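Local coordinates for SusD-like carbohydrate binding protein BF1063 (Bacteroides fragilis NCTC 9343, PDB 3I4G) that probably binds carbohydrate at the outer membrane of the bacterium, as expected of a member of the SusD family, at residues Ala504-Asn507 / Pro508-Thr512; Ala83-Ala86 / Phe87-Arg90; Met55-His58 / Leu59-Asn62; Gln132-Tyr135 / Leu136-Phe140; Trp513-Gln517 / Ser518-Ile522. All coordinates share one frame; numbering follows the deposited sequence. Where two conformers were deposited one is given.

Interaction 1: Ala504-Asn507 / Pro508-Thr512; sequences AFRN and PTDYT. With EDO (1,2-ethanediol), chain F.
R506 and D510 meet side-on: the guanidinium offers NE and NH2 to the two carboxylate oxygens, planes 40° apart. R506 NH2 to D510 OD1 is a 2.8 Å salt bridge on the syn side, whereas R506 NE reaches D510 OD2 at 2.9 Å from above the carboxylate plane. OD2 also takes the backbone N of R506, on its anti side, and D510 N bonds back to R506 O (2.8 Å). T509 CG2 lies over one guanidinium face. F505 CG, anti to the backbone N (chi1 -179°), carries the ring in over D510 CB, a CH-pi contact 3.4 Å from the ring centroid. The same ring turns its edge to the face of Y511, T-shaped with planes at 73°; Y511 OH bonds to H465. This tight turn, cis at P508 and 3-10 over 509-511, follows strand 497-502. A 1,2-ethanediol, probably from the crystallisation liquor, donates O1 to T509 O at 2.7 Å. With three bonds from one arginine, the D510 carboxylate is fixed and probably stays ionised.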
loop_
_atom_site.group_PDB
_atom_site.type_symbol
_atom_site.label_atom_id
_atom_site.label_comp_id
_atom_site.label_asym_id
_atom_site.label_seq_id
_atom_site.Cartn_x
_atom_site.Cartn_y
_atom_site.Cartn_z
ATOM N N ALA A 504 -13.390 13.293 10.136
ATOM C CA ALA A 504 -13.370 13.560 11.578
ATOM C C ALA A 504 -13.058 12.241 12.301
ATOM O O ALA A 504 -13.827 11.729 13.138
ATOM C CB ALA A 504 -14.667 14.170 12.050
ATOM N N PHE A 505 -11.891 11.678 11.980
ATOM C CA PHE A 505 -11.396 10.454 12.612
ATOM C C PHE A 505 -11.475 10.564 14.128
ATOM O O PHE A 505 -11.077 11.591 14.711
ATOM C CB PHE A 505 -9.943 10.261 12.163
ATOM C CG PHE A 505 -9.231 9.029 12.676
ATOM C CD1 PHE A 505 -8.755 8.955 13.966
ATOM C CD2 PHE A 505 -8.901 7.995 11.804
ATOM C CE1 PHE A 505 -8.034 7.858 14.383
ATOM C CE2 PHE A 505 -8.169 6.900 12.231
ATOM C CZ PHE A 505 -7.740 6.840 13.503
ATOM N N ARG A 506 -11.975 9.532 14.788
ATOM C CA ARG A 506 -12.168 9.576 16.219
ATOM C C ARG A 506 -11.004 8.980 17.000
ATOM O O ARG A 506 -10.601 7.829 16.755
ATOM C CB ARG A 506 -13.425 8.778 16.570
ATOM C CG ARG A 506 -14.708 9.279 15.970
ATOM C CD ARG A 506 -15.845 8.273 16.034
ATOM N NE ARG A 506 -15.590 7.143 15.162
ATOM C CZ ARG A 506 -16.431 6.154 14.947
ATOM N NH1 ARG A 506 -17.627 6.131 15.539
ATOM N NH2 ARG A 506 -16.098 5.204 14.117
ATOM N N ASN A 507 -10.454 9.744 17.945
ATOM C CA ASN A 507 -9.386 9.270 18.801
ATOM C C ASN A 507 -9.997 8.845 20.137
ATOM O O ASN A 507 -10.526 9.686 20.845
ATOM C CB ASN A 507 -8.356 10.367 18.989
ATOM C CG ASN A 507 -7.101 9.864 19.676
ATOM O OD1 ASN A 507 -6.823 8.658 19.702
ATOM N ND2 ASN A 507 -6.300 10.802 20.222
ATOM N N PRO A 508 -9.878 7.579 20.542
ATOM C CA PRO A 508 -9.129 6.464 19.973
ATOM C C PRO A 508 -9.860 5.490 19.065
ATOM O O PRO A 508 -9.214 4.628 18.491
ATOM C CB PRO A 508 -8.740 5.678 21.238
ATOM C CG PRO A 508 -9.961 5.813 22.099
ATOM C CD PRO A 508 -10.440 7.214 21.873
ATOM N N THR A 509 -11.167 5.608 18.950
ATOM C CA THR A 509 -11.979 4.584 18.305
ATOM C C THR A 509 -11.492 4.170 16.940
ATOM O O THR A 509 -11.442 2.957 16.661
ATOM C CB THR A 509 -13.428 5.090 18.194
ATOM O OG1 THR A 509 -13.927 5.262 19.527
ATOM C CG2 THR A 509 -14.353 4.116 17.442
ATOM N N ASP A 510 -11.127 5.120 16.073
ATOM C CA ASP A 510 -10.800 4.740 14.696
ATOM C C ASP A 510 -9.401 4.169 14.517
ATOM O O ASP A 510 -9.051 3.793 13.402
ATOM C CB ASP A 510 -11.130 5.892 13.757
ATOM C CG ASP A 510 -12.615 6.073 13.607
ATOM O OD1 ASP A 510 -13.336 5.056 13.441
ATOM O OD2 ASP A 510 -13.087 7.218 13.687
ATOM N N TYR A 511 -8.614 4.059 15.590
ATOM C CA TYR A 511 -7.396 3.266 15.520
ATOM C C TYR A 511 -7.660 1.759 15.492
ATOM O O TYR A 511 -6.735 0.990 15.223
ATOM C CB TYR A 511 -6.434 3.617 16.688
ATOM C CG TYR A 511 -5.736 4.933 16.439
ATOM C CD1 TYR A 511 -4.762 5.026 15.465
ATOM C CD2 TYR A 511 -6.004 6.043 17.184
ATOM C CE1 TYR A 511 -4.113 6.203 15.229
ATOM C CE2 TYR A 511 -5.353 7.268 16.950
ATOM C CZ TYR A 511 -4.398 7.304 15.973
ATOM O OH TYR A 511 -3.745 8.482 15.669
ATOM N N THR A 512 -8.899 1.326 15.769
ATOM C CA THR A 512 -9.218 -0.099 15.757
ATOM C C THR A 512 -10.507 -0.304 14.964
ATOM O O THR A 512 -11.522 0.388 15.210
ATOM C CB THR A 512 -9.424 -0.621 17.171
ATOM O OG1 THR A 512 -8.270 -0.349 17.980
ATOM C CG2 THR A 512 -9.607 -2.136 17.165
HETATM C C1 EDO F . -13.315 -0.181 17.684
HETATM O O1 EDO F . -12.593 0.975 18.168
HETATM C C2 EDO F . -14.354 -0.601 18.719
HETATM O O2 EDO F . -15.413 0.359 18.672
#

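Interaction 2: Ala83-Ala86 / Phe87-Arg90; sequences ADNA and FIKR
N85 OD1 stands at the edge of the F87 ring, close to its plane, and F73 meets that ring as well. The N85 amide is itself flanked: the backbone N atoms of F87 and I88 approach OD1 from opposite faces of the amide plane. This is an N-cap, placed at the start of helix 86-109. The F87 N to N85 OD1 bond is 2.9 Å long but bent, at 131°, while I88 N to N85 OD1 is 3.1 Å and straighter, at 156°. The cap depends on chi1 of N85 (-177°), which turns CG toward the N-H groups of F87 and I88; ND2 is held by P72 O, which fixes the rotation of the amide. Two N-H groups of the first turn, which have no carbonyl partner of the helix, are thus satisfied by one oxygen. The regular helix bonds follow, with K89 N to N85 O and R90 N to A86 O. I88 packs alongside by its longer branch, CG1 of I88 lying 3.4 Å from N85 O.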
loop_
_atom_site.group_PDB
_atom_site.type_symbol
_atom_site.label_atom_id
_atom_site.label_comp_id
_atom_site.label_asym_id
_atom_site.label_seq_id
_atom_site.Cartn_x
_atom_site.Cartn_y
_atom_site.Cartn_z
ATOM N N ALA A 83 -19.831 -1.479 12.606
ATOM C CA ALA A 83 -19.489 -2.881 12.482
ATOM C C ALA A 83 -20.119 -3.606 11.323
ATOM O O ALA A 83 -19.612 -4.670 10.953
ATOM C CB ALA A 83 -19.765 -3.638 13.813
ATOM N N ASP A 84 -21.173 -3.044 10.731
ATOM C CA ASP A 84 -21.819 -3.645 9.568
ATOM C C ASP A 84 -21.187 -3.216 8.237
ATOM O O ASP A 84 -21.726 -3.505 7.157
ATOM C CB ASP A 84 -23.320 -3.335 9.549
ATOM C CG ASP A 84 -23.614 -1.877 9.467
ATOM O OD1 ASP A 84 -22.656 -1.046 9.497
ATOM O OD2 ASP A 84 -24.815 -1.539 9.325
ATOM N N ASN A 85 -20.022 -2.582 8.279
ATOM C CA ASN A 85 -19.350 -2.111 7.070
ATOM C C ASN A 85 -18.969 -3.277 6.146
ATOM O O ASN A 85 -18.335 -4.250 6.607
ATOM C CB ASN A 85 -18.153 -1.243 7.523
ATOM C CG ASN A 85 -17.396 -0.618 6.378
ATOM O OD1 ASN A 85 -16.703 -1.298 5.619
ATOM N ND2 ASN A 85 -17.497 0.705 6.276
ATOM N N ALA A 86 -19.320 -3.181 4.858
ATOM C CA ALA A 86 -19.069 -4.274 3.923
ATOM C C ALA A 86 -17.595 -4.455 3.619
ATOM O O ALA A 86 -17.163 -5.570 3.335
ATOM C CB ALA A 86 -19.808 -4.019 2.623
ATOM N N PHE A 87 -16.806 -3.393 3.679
ATOM C CA PHE A 87 -15.391 -3.471 3.318
ATOM C C PHE A 87 -14.608 -4.145 4.418
ATOM O O PHE A 87 -13.757 -4.973 4.112
ATOM C CB PHE A 87 -14.854 -2.079 2.966
ATOM C CG PHE A 87 -15.502 -1.502 1.728
ATOM C CD1 PHE A 87 -16.709 -0.868 1.798
ATOM C CD2 PHE A 87 -14.905 -1.644 0.482
ATOM C CE1 PHE A 87 -17.315 -0.362 0.648
ATOM C CE2 PHE A 87 -15.504 -1.137 -0.659
ATOM C CZ PHE A 87 -16.681 -0.487 -0.584
ATOM N N ILE A 88 -14.881 -3.826 5.675
ATOM C CA ILE A 88 -14.148 -4.505 6.746
ATOM C C ILE A 88 -14.545 -5.984 6.734
ATOM O O ILE A 88 -13.721 -6.855 7.053
ATOM C CB ILE A 88 -14.287 -3.879 8.153
ATOM C CG1 ILE A 88 -15.675 -4.066 8.753
ATOM C CG2 ILE A 88 -13.848 -2.397 8.087
ATOM C CD1 ILE A 88 -15.849 -3.478 10.193
ATOM N N LYS A 89 -15.799 -6.310 6.406
ATOM C CA LYS A 89 -16.175 -7.725 6.333
ATOM C C LYS A 89 -15.410 -8.444 5.241
ATOM O O LYS A 89 -14.994 -9.602 5.449
ATOM C CB LYS A 89 -17.679 -7.881 6.142
ATOM C CG LYS A 89 -18.173 -9.313 6.020
ATOM C CD LYS A 89 -17.960 -10.106 7.290
ATOM C CE LYS A 89 -18.228 -11.602 7.107
ATOM N NZ LYS A 89 -19.601 -11.902 6.698
ATOM N N ARG A 90 -15.174 -7.812 4.080
ATOM C CA ARG A 90 -14.357 -8.448 3.036
ATOM C C ARG A 90 -12.951 -8.726 3.510
ATOM O O ARG A 90 -12.409 -9.802 3.264
ATOM C CB ARG A 90 -14.244 -7.600 1.758
ATOM C CG ARG A 90 -15.504 -7.484 0.899
ATOM C CD ARG A 90 -15.805 -8.731 0.113
ATOM N NE ARG A 90 -14.803 -9.004 -0.910
ATOM C CZ ARG A 90 -14.680 -10.146 -1.591
ATOM N NH1 ARG A 90 -15.510 -11.163 -1.403
ATOM N NH2 ARG A 90 -13.715 -10.282 -2.491
#

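Interaction 3: Met55-His58 / Leu59-Asn62; sequences MMEH and LSDN
A chi1 of -141° on E57, off any staggered value, and a bend at chi2 (80°) curl its carboxylate back toward N62, and a chi1 of 77° on S60 sets OG between the backbone N and the carbonyl carbon, where it can reach both E57 O and N62 N. E57 OE2 then receives N62 ND2 at 2.8 Å; the oxygen lies in the amide plane of N62, but the donor stands above the carboxylate plane. S60 OG works in two directions. It donates to E57 O at 2.8 Å, and it accepts from N62 N at 3.1 Å, the bond that defines an ST turn, here at the end of the 3-10 turns of 55-59. E57 O is gripped twice, since S60 N also bonds to it at 3.0 Å from well above the carbonyl plane. On the apolar side the selenomethionine M56 brings CE within 4.1 Å of L59 CD1. Around this buried loop, M450 N bonds to E57 OE2, R445 NE to N62 OD1, and D61 forms a salt bridge with R454. The donors, with the side chain of R454 touching E57, would help to stabilise a charged carboxylate, and the paired bonds on E57 O and S60 OG restrain the exit of the turn.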
loop_
_atom_site.group_PDB
_atom_site.type_symbol
_atom_site.label_atom_id
_atom_site.label_comp_id
_atom_site.label_asym_id
_atom_site.label_seq_id
_atom_site.Cartn_x
_atom_site.Cartn_y
_atom_site.Cartn_z
HETATM N N MSE A 55 -5.716 1.150 -3.072
HETATM C CA MSE A 55 -6.802 2.053 -2.732
HETATM C C MSE A 55 -6.967 2.304 -1.254
HETATM O O MSE A 55 -7.741 3.209 -0.913
HETATM C CB MSE A 55 -8.103 1.581 -3.358
HETATM C CG MSE A 55 -8.040 1.601 -4.878
HETATM SE SE MSE A 55 -9.702 1.089 -5.716
HETATM C CE MSE A 55 -9.307 1.606 -7.471
HETATM N N MSE A 56 -6.226 1.627 -0.379
HETATM C CA MSE A 56 -6.191 2.062 1.003
HETATM C C MSE A 56 -5.644 3.475 1.088
HETATM O O MSE A 56 -5.822 4.128 2.108
HETATM C CB MSE A 56 -5.349 1.158 1.913
HETATM C CG MSE A 56 -5.981 -0.130 2.218
HETATM SE SE MSE A 56 -5.151 -0.989 3.756
HETATM C CE MSE A 56 -6.598 -0.964 5.053
ATOM N N GLU A 57 -4.972 3.979 0.057
ATOM C CA GLU A 57 -4.521 5.362 0.115
ATOM C C GLU A 57 -5.711 6.315 0.246
ATOM O O GLU A 57 -5.557 7.426 0.759
ATOM C CB GLU A 57 -3.675 5.723 -1.119
ATOM C CG GLU A 57 -2.509 6.595 -0.808
ATOM C CD GLU A 57 -1.313 5.874 -0.250
ATOM O OE1 GLU A 57 -1.411 4.744 0.245
ATOM O OE2 GLU A 57 -0.259 6.475 -0.241
ATOM N N HIS A 58 -6.877 5.894 -0.206
ATOM C CA HIS A 58 -8.103 6.682 -0.037
ATOM C C HIS A 58 -8.520 6.907 1.399
ATOM O O HIS A 58 -9.353 7.789 1.668
ATOM C CB HIS A 58 -9.307 6.026 -0.755
ATOM C CG HIS A 58 -9.099 5.796 -2.207
ATOM N ND1 HIS A 58 -10.013 5.119 -2.985
ATOM C CD2 HIS A 58 -8.042 6.071 -3.006
ATOM C CE1 HIS A 58 -9.548 5.048 -4.226
ATOM N NE2 HIS A 58 -8.346 5.597 -4.262
ATOM N N LEU A 59 -7.966 6.117 2.315
ATOM C CA LEU A 59 -8.250 6.222 3.728
ATOM C C LEU A 59 -7.263 7.123 4.435
ATOM O O LEU A 59 -7.353 7.300 5.647
ATOM C CB LEU A 59 -8.152 4.822 4.350
ATOM C CG LEU A 59 -8.989 3.734 3.685
ATOM C CD1 LEU A 59 -8.852 2.405 4.476
ATOM C CD2 LEU A 59 -10.469 4.132 3.510
ATOM N N SER A 60 -6.289 7.643 3.701
ATOM C CA SER A 60 -5.195 8.414 4.247
ATOM C C SER A 60 -5.262 9.873 3.811
ATOM O O SER A 60 -6.097 10.254 2.998
ATOM C CB SER A 60 -3.844 7.837 3.789
ATOM O OG SER A 60 -3.529 8.177 2.465
ATOM N N ASP A 61 -4.340 10.651 4.351
ATOM C CA ASP A 61 -4.143 12.043 3.990
ATOM C C ASP A 61 -3.598 12.251 2.563
ATOM O O ASP A 61 -3.545 13.383 2.115
ATOM C CB ASP A 61 -3.283 12.782 5.051
ATOM C CG ASP A 61 -1.977 12.102 5.386
ATOM O OD1 ASP A 61 -1.804 10.885 5.105
ATOM O OD2 ASP A 61 -1.125 12.759 6.010
ATOM N N ASN A 62 -3.231 11.183 1.882
ATOM C CA ASN A 62 -2.709 11.266 0.531
ATOM C C ASN A 62 -3.740 11.307 -0.569
ATOM O O ASN A 62 -3.413 11.749 -1.683
ATOM C CB ASN A 62 -1.784 10.060 0.226
ATOM C CG ASN A 62 -0.417 10.136 0.859
ATOM O OD1 ASN A 62 -0.019 11.166 1.395
ATOM N ND2 ASN A 62 0.337 9.056 0.722
#

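Interaction 4: Gln132-Tyr135 / Leu136-Phe140; sequences QYFY and LASYF
S138 OG donates to F134 O at 2.8 Å, a side chain bonding back to the carbonyl four residues earlier. This is the C-terminal end of helix 116-139, packed in the helical part of the SusD-like fold between helix 86-109, helix 163-180, which Y133 and A137 touch, and helix 197-211, which F134 and S138 touch. With chi1 at -66° the S138 hydroxyl lies beside its own backbone N, and so close to the carbonyl which that N approaches. The OG is also bonded to W456 NE1, and it stands over one face of the F134 ring, 4.1 Å above the plane. The regular helix bonds are good in the earlier part of this stretch: L136 N to Q132 O is 2.9 Å and nearly straight at 172°, and A137 N to Y133 O is 2.8 Å. Toward the end of the helix they become weak. S138 N is shared between F134 O and Y135 O, both weak, and Y139 N reaches Y135 O only weakly at 3.3 Å. The buried hydroxyls find partners beyond the helix, Y133 OH at V146 O and Y135 OH at W48 NE1. On the flank facing helix 86-109, L136 CD1 lies obliquely to the Y133 ring, 4.1 Å from CD1 of Y133.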
loop_
_atom_site.group_PDB
_atom_site.type_symbol
_atom_site.label_atom_id
_atom_site.label_comp_id
_atom_site.label_asym_id
_atom_site.label_seq_id
_atom_site.Cartn_x
_atom_site.Cartn_y
_atom_site.Cartn_z
ATOM N N GLN A 132 -1.559 -12.761 6.856
ATOM C CA GLN A 132 -2.963 -12.458 7.134
ATOM C C GLN A 132 -3.139 -12.006 8.562
ATOM O O GLN A 132 -3.861 -11.049 8.808
ATOM C CB GLN A 132 -3.841 -13.683 6.836
ATOM C CG GLN A 132 -3.672 -14.238 5.429
ATOM C CD GLN A 132 -3.899 -13.203 4.354
ATOM O OE1 GLN A 132 -5.038 -12.903 4.007
ATOM N NE2 GLN A 132 -2.804 -12.662 3.796
ATOM N N TYR A 133 -2.497 -12.688 9.514
ATOM C CA TYR A 133 -2.568 -12.275 10.904
ATOM C C TYR A 133 -1.894 -10.903 11.106
ATOM O O TYR A 133 -2.333 -10.139 11.932
ATOM C CB TYR A 133 -1.989 -13.356 11.831
ATOM C CG TYR A 133 -2.948 -14.493 11.989
ATOM C CD1 TYR A 133 -4.134 -14.306 12.666
ATOM C CD2 TYR A 133 -2.700 -15.742 11.422
ATOM C CE1 TYR A 133 -5.043 -15.325 12.793
ATOM C CE2 TYR A 133 -3.597 -16.788 11.581
ATOM C CZ TYR A 133 -4.767 -16.558 12.254
ATOM O OH TYR A 133 -5.745 -17.579 12.425
ATOM N N PHE A 134 -0.837 -10.600 10.350
ATOM C CA PHE A 134 -0.178 -9.311 10.419
ATOM C C PHE A 134 -1.153 -8.190 10.082
ATOM O O PHE A 134 -1.238 -7.202 10.820
ATOM C CB PHE A 134 1.047 -9.300 9.466
ATOM C CG PHE A 134 1.572 -7.924 9.186
ATOM C CD1 PHE A 134 2.452 -7.303 10.039
ATOM C CD2 PHE A 134 1.139 -7.229 8.073
ATOM C CE1 PHE A 134 2.879 -6.038 9.808
ATOM C CE2 PHE A 134 1.576 -5.950 7.821
ATOM C CZ PHE A 134 2.443 -5.359 8.706
ATOM N N TYR A 135 -1.878 -8.334 9.002
ATOM C CA TYR A 135 -2.856 -7.317 8.645
ATOM C C TYR A 135 -4.083 -7.308 9.589
ATOM O O TYR A 135 -4.530 -6.250 10.004
ATOM C CB TYR A 135 -3.282 -7.463 7.185
ATOM C CG TYR A 135 -2.214 -7.169 6.178
ATOM C CD1 TYR A 135 -1.796 -5.866 5.962
ATOM C CD2 TYR A 135 -1.649 -8.160 5.405
ATOM C CE1 TYR A 135 -0.799 -5.594 5.043
ATOM C CE2 TYR A 135 -0.659 -7.900 4.500
ATOM C CZ TYR A 135 -0.236 -6.605 4.336
ATOM O OH TYR A 135 0.740 -6.329 3.406
ATOM N N LEU A 136 -4.598 -8.474 9.967
ATOM C CA LEU A 136 -5.671 -8.492 10.966
ATOM C C LEU A 136 -5.266 -7.783 12.245
ATOM O O LEU A 136 -6.027 -7.002 12.824
ATOM C CB LEU A 136 -6.097 -9.915 11.254
ATOM C CG LEU A 136 -6.823 -10.675 10.150
ATOM C CD1 LEU A 136 -6.869 -12.135 10.517
ATOM C CD2 LEU A 136 -8.209 -10.107 9.937
ATOM N N ALA A 137 -4.078 -8.095 12.735
ATOM C CA ALA A 137 -3.531 -7.492 13.953
ATOM C C ALA A 137 -3.271 -5.991 13.804
ATOM O O ALA A 137 -3.317 -5.280 14.793
ATOM C CB ALA A 137 -2.197 -8.190 14.367
ATOM N N SER A 138 -2.999 -5.526 12.585
ATOM C CA SER A 138 -2.805 -4.109 12.375
ATOM C C SER A 138 -4.086 -3.303 12.563
ATOM O O SER A 138 -4.040 -2.159 13.044
ATOM C CB SER A 138 -2.270 -3.858 10.963
ATOM O OG SER A 138 -0.959 -4.389 10.776
ATOM N N TYR A 139 -5.231 -3.878 12.204
ATOM C CA TYR A 139 -6.460 -3.105 12.109
ATOM C C TYR A 139 -7.558 -3.549 13.067
ATOM O O TYR A 139 -8.132 -2.708 13.769
ATOM C CB TYR A 139 -6.940 -3.127 10.646
ATOM C CG TYR A 139 -5.908 -2.551 9.670
ATOM C CD1 TYR A 139 -5.455 -1.253 9.821
ATOM C CD2 TYR A 139 -5.403 -3.296 8.638
ATOM C CE1 TYR A 139 -4.526 -0.730 8.957
ATOM C CE2 TYR A 139 -4.476 -2.781 7.749
ATOM C CZ TYR A 139 -4.061 -1.488 7.919
ATOM O OH TYR A 139 -3.151 -0.900 7.040
ATOM N N PHE A 140 -7.889 -4.846 13.088
ATOM C CA PHE A 140 -8.844 -5.358 14.068
ATOM C C PHE A 140 -8.186 -5.587 15.444
ATOM O O PHE A 140 -8.852 -5.551 16.474
ATOM C CB PHE A 140 -9.446 -6.673 13.587
ATOM C CG PHE A 140 -10.235 -6.588 12.312
ATOM C CD1 PHE A 140 -11.551 -6.147 12.305
ATOM C CD2 PHE A 140 -9.684 -6.998 11.113
ATOM C CE1 PHE A 140 -12.294 -6.129 11.155
ATOM C CE2 PHE A 140 -10.439 -6.953 9.945
ATOM C CZ PHE A 140 -11.762 -6.562 10.000
#

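Interaction 5: Trp513-Gln517 / Ser518-Ile522; sequences WPIPQ and SEQNI
I515 and Q520 form the close side of this contact. Q520, extended beyond CG, reaches back to the I515 carbonyl and gives it NE2 in an almost straight bond of 2.9 Å and 173°, with the acceptor in the plane of the amide. Its CG sits 3.9 Å from CG2 of I515, and CG2 in turn meets CB of E519 with the two side chains crossing at about a right angle. W92 of helix 86-109 touches I515, P516 and E519. P516 holds the N-cap position of helix 517-522, yet the proline ring brings no polar group to the helix start: its carbonyl receives E519 N from above the plane, in a bent bond, and Q520 N in the plane at 3.1 Å. The looser side belongs to Q517 and N521, one turn apart on the helix. Q517 CG is anti to its backbone N, and the bend at chi2 turns NE2 to N521 OD1 at 2.9 Å, the two amide planes being 43° apart. A water spans the partly exposed side, accepting from Q517 NE2 and donating to Q520 OE1 at 2.9 Å. On another flank S518 OG donates at 2.7 Å to E519 OE2, which accepts with its anti lone pair, and the same hydroxyl is bonded as well to K89 NZ.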
loop_
_atom_site.group_PDB
_atom_site.type_symbol
_atom_site.label_atom_id
_atom_site.label_comp_id
_atom_site.label_asym_id
_atom_site.label_seq_id
_atom_site.Cartn_x
_atom_site.Cartn_y
_atom_site.Cartn_z
ATOM N N TRP A 513 -10.507 -1.238 14.026
ATOM C CA TRP A 513 -11.728 -1.579 13.306
ATOM C C TRP A 513 -12.514 -2.542 14.203
ATOM O O TRP A 513 -11.921 -3.427 14.799
ATOM C CB TRP A 513 -11.439 -2.290 11.994
ATOM C CG TRP A 513 -10.628 -1.550 10.979
ATOM C CD1 TRP A 513 -10.211 -0.254 10.995
ATOM C CD2 TRP A 513 -10.236 -2.075 9.712
ATOM N NE1 TRP A 513 -9.513 0.037 9.836
ATOM C CE2 TRP A 513 -9.531 -1.068 9.021
ATOM C CE3 TRP A 513 -10.431 -3.313 9.089
ATOM C CZ2 TRP A 513 -8.993 -1.284 7.764
ATOM C CZ3 TRP A 513 -9.878 -3.534 7.893
ATOM C CH2 TRP A 513 -9.181 -2.529 7.221
ATOM N N PRO A 514 -13.856 -2.391 14.267
ATOM C CA PRO A 514 -14.670 -3.338 15.039
ATOM C C PRO A 514 -14.724 -4.706 14.355
ATOM O O PRO A 514 -14.556 -4.817 13.137
ATOM C CB PRO A 514 -16.045 -2.701 15.027
ATOM C CG PRO A 514 -16.076 -1.955 13.720
ATOM C CD PRO A 514 -14.664 -1.401 13.553
ATOM N N ILE A 515 -14.954 -5.754 15.138
ATOM C CA ILE A 515 -15.198 -7.045 14.587
ATOM C C ILE A 515 -16.466 -6.953 13.723
ATOM O O ILE A 515 -17.443 -6.352 14.148
ATOM C CB ILE A 515 -15.444 -8.063 15.729
ATOM C CG1 ILE A 515 -14.251 -8.218 16.677
ATOM C CG2 ILE A 515 -15.796 -9.444 15.137
ATOM C CD1 ILE A 515 -12.990 -8.707 16.034
ATOM N N PRO A 516 -16.455 -7.544 12.521
ATOM C CA PRO A 516 -17.654 -7.433 11.707
ATOM C C PRO A 516 -18.907 -7.932 12.430
ATOM O O PRO A 516 -18.866 -8.936 13.138
ATOM C CB PRO A 516 -17.325 -8.300 10.489
ATOM C CG PRO A 516 -15.824 -8.256 10.403
ATOM C CD PRO A 516 -15.374 -8.236 11.813
ATOM N N GLN A 517 -20.009 -7.229 12.204
ATOM C CA GLN A 517 -21.254 -7.483 12.926
ATOM C C GLN A 517 -21.722 -8.921 12.773
ATOM O O GLN A 517 -22.213 -9.513 13.750
ATOM C CB GLN A 517 -22.366 -6.544 12.444
ATOM C CG GLN A 517 -23.616 -6.576 13.281
ATOM C CD GLN A 517 -23.364 -6.082 14.677
ATOM O OE1 GLN A 517 -22.875 -4.953 14.859
ATOM N NE2 GLN A 517 -23.705 -6.907 15.678
ATOM N N SER A 518 -21.577 -9.490 11.585
ATOM C CA SER A 518 -22.075 -10.858 11.402
ATOM C C SER A 518 -21.363 -11.841 12.326
ATOM O O SER A 518 -21.952 -12.859 12.765
ATOM C CB SER A 518 -21.913 -11.297 9.955
ATOM O OG SER A 518 -20.567 -11.317 9.561
ATOM N N GLU A 519 -20.084 -11.574 12.586
ATOM C CA GLU A 519 -19.260 -12.471 13.399
ATOM C C GLU A 519 -19.559 -12.262 14.873
ATOM O O GLU A 519 -19.588 -13.238 15.632
ATOM C CB GLU A 519 -17.785 -12.291 13.015
ATOM C CG GLU A 519 -17.549 -12.478 11.507
ATOM C CD GLU A 519 -18.244 -13.707 10.916
ATOM O OE1 GLU A 519 -17.877 -14.836 11.310
ATOM O OE2 GLU A 519 -19.185 -13.576 10.087
ATOM N N GLN A 520 -19.804 -11.018 15.280
ATOM C CA GLN A 520 -20.256 -10.752 16.627
ATOM C C GLN A 520 -21.584 -11.464 16.880
ATOM O O GLN A 520 -21.816 -11.998 17.979
ATOM C CB GLN A 520 -20.468 -9.258 16.851
ATOM C CG GLN A 520 -19.205 -8.399 16.699
ATOM C CD GLN A 520 -19.348 -7.027 17.312
ATOM O OE1 GLN A 520 -19.997 -6.865 18.363
ATOM N NE2 GLN A 520 -18.766 -6.016 16.668
ATOM N N ASN A 521 -22.461 -11.489 15.878
ATOM C CA ASN A 521 -23.785 -12.079 16.060
ATOM C C ASN A 521 -23.708 -13.579 16.244
ATOM O O ASN A 521 -24.441 -14.147 17.060
ATOM C CB ASN A 521 -24.712 -11.736 14.884
ATOM C CG ASN A 521 -25.121 -10.265 14.858
ATOM O OD1 ASN A 521 -24.890 -9.526 15.800
ATOM N ND2 ASN A 521 -25.723 -9.837 13.759
ATOM N N ILE A 522 -22.834 -14.232 15.501
ATOM C CA ILE A 522 -22.679 -15.677 15.589
ATOM C C ILE A 522 -21.996 -16.134 16.866
ATOM O O ILE A 522 -22.458 -17.040 17.587
ATOM C CB ILE A 522 -21.786 -16.183 14.449
ATOM C CG1 ILE A 522 -22.519 -16.101 13.115
ATOM C CG2 ILE A 522 -21.350 -17.620 14.712
ATOM C CD1 ILE A 522 -21.636 -16.331 11.922
HETATM O O HOH W 1 -22.875 -6.935 18.616
#

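Overall arrangement
From the N terminus the order is interaction 3, 2, 4, 1 and 5; each is a local turn or helix end, and all run in series, none nested or crossing. Interaction 3 leads into strand 63-65, interaction 2 opens helix 86-109, and interaction 4 lies in the last turns of helix 116-139, F140 CZ packing on I88 O. Interactions 1 and 5 adjoin near the C terminus and link strand 497-502 to helix 517-522. That late segment ties the early ones together: T512 packs on Y139 and F140, W513 meets interaction 4 through its backbone N and Y139 O and touches M56 of interaction 3, and Q517 N probably bonds to A83 O of interaction 2.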